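Local coordinates for protein Cd1 (Flavonifractor plautii, PDB 7D39) that probably reduces flavones and flavonols as an FMN-dependent ene-reductase, initiating their breakdown in gut bacteria, at residues V215-L226 / C233-I242. Residues are numbered along the deposited sequence; the frame is centred on the assembly and turned at random.
Sequences VCPHCHSRNFHL and CCLCGLEGEI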
loop_
_atom_site.group_PDB
_atom_site.type_symbol
_atom_site.label_atom_id
_atom_site.label_comp_id
_atom_site.label_asym_id
_atom_site.label_seq_id
_atom_site.Cartn_x
_atom_site.Cartn_y
_atom_site.Cartn_z
ATOM N N VAL A 215 -11.998 6.240 11.424
ATOM C CA VAL A 215 -11.851 7.214 12.501
ATOM C C VAL A 215 -11.042 8.425 12.046
ATOM O O VAL A 215 -11.440 9.565 12.275
ATOM C CB VAL A 215 -11.226 6.568 13.759
ATOM C CG1 VAL A 215 -10.821 7.636 14.772
ATOM C CG2 VAL A 215 -12.185 5.574 14.401
ATOM N N CYS A 216 -9.884 8.193 11.408
ATOM C CA CYS A 216 -9.087 9.267 10.819
ATOM C C CYS A 216 -9.900 9.896 9.695
ATOM O O CYS A 216 -10.201 9.230 8.696
ATOM C CB CYS A 216 -7.734 8.748 10.295
ATOM S SG CYS A 216 -6.677 9.946 9.390
ATOM N N PRO A 217 -10.287 11.161 9.820
ATOM C CA PRO A 217 -11.072 11.791 8.749
ATOM C C PRO A 217 -10.292 11.942 7.460
ATOM O O PRO A 217 -10.891 12.113 6.391
ATOM C CB PRO A 217 -11.444 13.158 9.337
ATOM C CG PRO A 217 -11.100 13.077 10.810
ATOM C CD PRO A 217 -10.004 12.083 10.929
ATOM N N HIS A 218 -8.985 11.864 7.515
ATOM C CA HIS A 218 -8.166 12.027 6.338
ATOM C C HIS A 218 -7.779 10.679 5.716
ATOM O O HIS A 218 -7.980 10.493 4.560
ATOM C CB HIS A 218 -6.953 12.863 6.711
ATOM C CG HIS A 218 -5.909 12.936 5.658
ATOM N ND1 HIS A 218 -6.013 13.752 4.566
ATOM C CD2 HIS A 218 -4.739 12.282 5.527
ATOM C CE1 HIS A 218 -4.949 13.606 3.808
ATOM N NE2 HIS A 218 -4.162 12.718 4.370
ATOM N N CYS A 219 -7.274 9.767 6.549
ATOM C CA CYS A 219 -6.774 8.392 6.229
ATOM C C CYS A 219 -7.988 7.433 5.936
ATOM O O CYS A 219 -7.967 6.688 4.997
ATOM C CB CYS A 219 -5.733 7.808 7.308
ATOM S SG CYS A 219 -4.942 8.726 8.743
ATOM N N HIS A 220 -9.035 7.536 6.739
ATOM C CA HIS A 220 -10.140 6.587 6.990
ATOM C C HIS A 220 -9.798 5.371 7.804
ATOM O O HIS A 220 -10.612 4.542 8.043
ATOM C CB HIS A 220 -11.018 6.215 5.788
ATOM C CG HIS A 220 -11.513 7.382 5.026
ATOM N ND1 HIS A 220 -11.137 7.633 3.736
ATOM C CD2 HIS A 220 -12.346 8.383 5.374
ATOM C CE1 HIS A 220 -11.712 8.738 3.323
ATOM N NE2 HIS A 220 -12.450 9.208 4.299
ATOM N N SER A 221 -8.580 5.348 8.267
ATOM C CA SER A 221 -8.024 4.335 9.108
ATOM C C SER A 221 -8.723 4.200 10.440
ATOM O O SER A 221 -9.245 5.134 10.948
ATOM C CB SER A 221 -6.571 4.679 9.332
ATOM O OG SER A 221 -5.960 3.773 10.156
ATOM N N ARG A 222 -8.685 3.010 10.993
ATOM C CA ARG A 222 -9.040 2.769 12.361
ATOM C C ARG A 222 -7.889 2.335 13.267
ATOM O O ARG A 222 -8.104 1.973 14.382
ATOM C CB ARG A 222 -10.192 1.771 12.424
ATOM C CG ARG A 222 -11.424 2.180 11.652
ATOM C CD ARG A 222 -12.587 1.284 11.941
ATOM N NE ARG A 222 -13.775 1.739 11.264
ATOM C CZ ARG A 222 -14.738 2.447 11.840
ATOM N NH1 ARG A 222 -14.652 2.780 13.092
ATOM N NH2 ARG A 222 -15.767 2.820 11.163
ATOM N N ASN A 223 -6.674 2.407 12.764
ATOM C CA ASN A 223 -5.491 1.986 13.487
ATOM C C ASN A 223 -4.660 3.178 13.980
ATOM O O ASN A 223 -4.345 4.072 13.256
ATOM C CB ASN A 223 -4.608 1.071 12.616
ATOM C CG ASN A 223 -5.229 -0.277 12.349
ATOM O OD1 ASN A 223 -6.190 -0.373 11.680
ATOM N ND2 ASN A 223 -4.671 -1.302 12.925
ATOM N N PHE A 224 -4.313 3.144 15.245
ATOM C CA PHE A 224 -3.700 4.267 15.916
ATOM C C PHE A 224 -2.624 3.766 16.839
ATOM O O PHE A 224 -2.777 2.767 17.452
ATOM C CB PHE A 224 -4.737 5.119 16.670
ATOM C CG PHE A 224 -5.641 5.868 15.780
ATOM C CD1 PHE A 224 -5.255 7.048 15.233
ATOM C CD2 PHE A 224 -6.840 5.342 15.415
ATOM C CE1 PHE A 224 -6.074 7.740 14.377
ATOM C CE2 PHE A 224 -7.646 6.001 14.545
ATOM C CZ PHE A 224 -7.276 7.216 14.037
ATOM N N HIS A 225 -1.515 4.474 16.872
ATOM C CA HIS A 225 -0.502 4.302 17.879
ATOM C C HIS A 225 -0.689 5.368 18.992
ATOM O O HIS A 225 -0.771 6.540 18.738
ATOM C CB HIS A 225 0.874 4.369 17.221
ATOM C CG HIS A 225 2.019 4.053 18.120
ATOM N ND1 HIS A 225 2.677 5.010 18.836
ATOM C CD2 HIS A 225 2.654 2.897 18.378
ATOM C CE1 HIS A 225 3.653 4.458 19.515
ATOM N NE2 HIS A 225 3.647 3.171 19.271
ATOM N N LEU A 226 -0.777 4.928 20.223
ATOM C CA LEU A 226 -1.201 5.810 21.305
ATOM C C LEU A 226 -0.127 6.076 22.319
ATOM O O LEU A 226 0.347 5.189 22.943
ATOM C CB LEU A 226 -2.425 5.260 22.020
ATOM C CG LEU A 226 -3.707 5.139 21.254
ATOM C CD1 LEU A 226 -4.789 4.485 22.056
ATOM C CD2 LEU A 226 -4.170 6.421 20.649
ATOM N N CYS A 233 -2.070 8.353 13.747
ATOM C CA CYS A 233 -2.671 7.508 12.787
ATOM C C CYS A 233 -1.656 6.567 12.163
ATOM O O CYS A 233 -0.626 6.982 11.753
ATOM C CB CYS A 233 -3.303 8.304 11.716
ATOM S SG CYS A 233 -4.105 7.126 10.685
ATOM N N CYS A 234 -1.971 5.294 12.115
ATOM C CA CYS A 234 -0.982 4.318 11.658
ATOM C C CYS A 234 -0.829 4.280 10.139
ATOM O O CYS A 234 0.180 3.774 9.646
ATOM C CB CYS A 234 -1.338 2.932 12.174
ATOM S SG CYS A 234 -0.942 2.719 13.892
ATOM N N LEU A 235 -1.780 4.814 9.385
ATOM C CA LEU A 235 -1.662 4.861 7.921
ATOM C C LEU A 235 -0.993 6.163 7.491
ATOM O O LEU A 235 0.102 6.151 6.929
ATOM C CB LEU A 235 -3.037 4.713 7.262
ATOM C CG LEU A 235 -3.043 4.730 5.729
ATOM C CD1 LEU A 235 -2.035 3.724 5.163
ATOM C CD2 LEU A 235 -4.445 4.440 5.184
ATOM N N CYS A 236 -1.650 7.293 7.754
ATOM C CA CYS A 236 -1.245 8.571 7.191
ATOM C C CYS A 236 -0.312 9.373 8.102
ATOM O O CYS A 236 0.273 10.363 7.654
ATOM C CB CYS A 236 -2.503 9.378 6.832
ATOM S SG CYS A 236 -3.486 10.140 8.170
ATOM N N GLY A 237 -0.140 8.969 9.357
ATOM C CA GLY A 237 0.863 9.579 10.199
ATOM C C GLY A 237 0.484 10.902 10.816
ATOM O O GLY A 237 1.312 11.490 11.524
ATOM N N LEU A 238 -0.725 11.403 10.563
ATOM C CA LEU A 238 -1.188 12.593 11.254
ATOM C C LEU A 238 -1.102 12.373 12.757
ATOM O O LEU A 238 -1.411 11.291 13.259
ATOM C CB LEU A 238 -2.621 12.927 10.843
ATOM C CG LEU A 238 -2.789 13.568 9.464
ATOM C CD1 LEU A 238 -4.226 13.507 9.000
ATOM C CD2 LEU A 238 -2.313 15.009 9.487
ATOM N N GLU A 239 -0.650 13.401 13.465
ATOM C CA GLU A 239 -0.481 13.381 14.918
ATOM C C GLU A 239 -1.541 14.277 15.554
ATOM O O GLU A 239 -1.645 15.464 15.222
ATOM C CB GLU A 239 0.928 13.841 15.300
ATOM C CG GLU A 239 2.007 13.236 14.394
ATOM C CD GLU A 239 3.418 13.332 14.962
ATOM O OE1 GLU A 239 3.668 14.165 15.858
ATOM O OE2 GLU A 239 4.281 12.559 14.504
ATOM N N GLY A 240 -2.331 13.712 16.456
ATOM C CA GLY A 240 -3.425 14.470 17.023
ATOM C C GLY A 240 -3.969 13.871 18.295
ATOM O O GLY A 240 -3.210 13.517 19.194
ATOM N N GLU A 241 -5.286 13.734 18.377
ATOM C CA GLU A 241 -5.919 13.343 19.624
ATOM C C GLU A 241 -7.115 12.449 19.342
ATOM O O GLU A 241 -7.916 12.731 18.448
ATOM C CB GLU A 241 -6.354 14.581 20.409
ATOM C CG GLU A 241 -7.109 14.287 21.679
ATOM C CD GLU A 241 -7.072 15.463 22.650
ATOM O OE1 GLU A 241 -7.119 16.629 22.193
ATOM O OE2 GLU A 241 -6.978 15.214 23.869
ATOM N N ILE A 242 -7.233 11.386 20.129
ATOM C CA ILE A 242 -8.349 10.444 20.064
ATOM C C ILE A 242 -9.332 10.788 21.176
ATOM O O ILE A 242 -8.934 10.933 22.335
ATOM C CB ILE A 242 -7.842 8.996 20.205
ATOM C CG1 ILE A 242 -7.220 8.501 18.891
ATOM C CG2 ILE A 242 -8.933 8.069 20.707
ATOM C CD1 ILE A 242 -8.211 8.374 17.750
#
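Cys233 pairs with Phe224 as an antiparallel, non-hydrogen-bonded pair, its CA and CB lying obliquely against the CD1–CE1 side of the ring. With SG anti to the backbone N (chi1 -176°), its sulfur reaches the cysteine cluster, where it lies 2.7 Å from Cys219 SG. Cys234 N then donates to Asn223 O (2.9 Å, N-H...O 163°), extending the pairing by one bond at the open end of the hairpin. Leu235 rests its CB against the CB atoms of Cys219 and Ser221, and a leucine suits the place because its side chain also packs on Met159 and Leu162 of helix 153-162. Cys236 SG lies 2.1 Å from Cys219 SG, which is also 2.2 Å from Cys216 SG. Three close sulfur pairs thus share Cys219 SG, and one sulfur cannot bond to three others, so the bonding as modelled is doubtful; two paired CxxC turns, as in zinc ribbons, are consistent with a metal site modelled without its metal. Cys236 SG also meets the His218 ring at its edge, 3.6 Å from CD2. Leu238, an apolar chain, fits beside the sulfurs, its CD1 3.6 Å from His218 CB. At the far end, branched Ile242 drops CD1 almost exactly over the centre of the Phe224 ring (3.8 Å, 2° off the normal), a CH-pi contact, while its CG1 meets Leu226 CD2 at 4.1 Å. Replacing Phe224 by an alanine would probably leave Ile242 CD1 without its aromatic platform and open a gap beside Cys233. The strand parts belong to a four-stranded antiparallel sheet, distinct from the five-stranded parallel sheet, with the cysteine turns at its end; Phe251 of strand 248-252 adjoins Phe224 and Ile242.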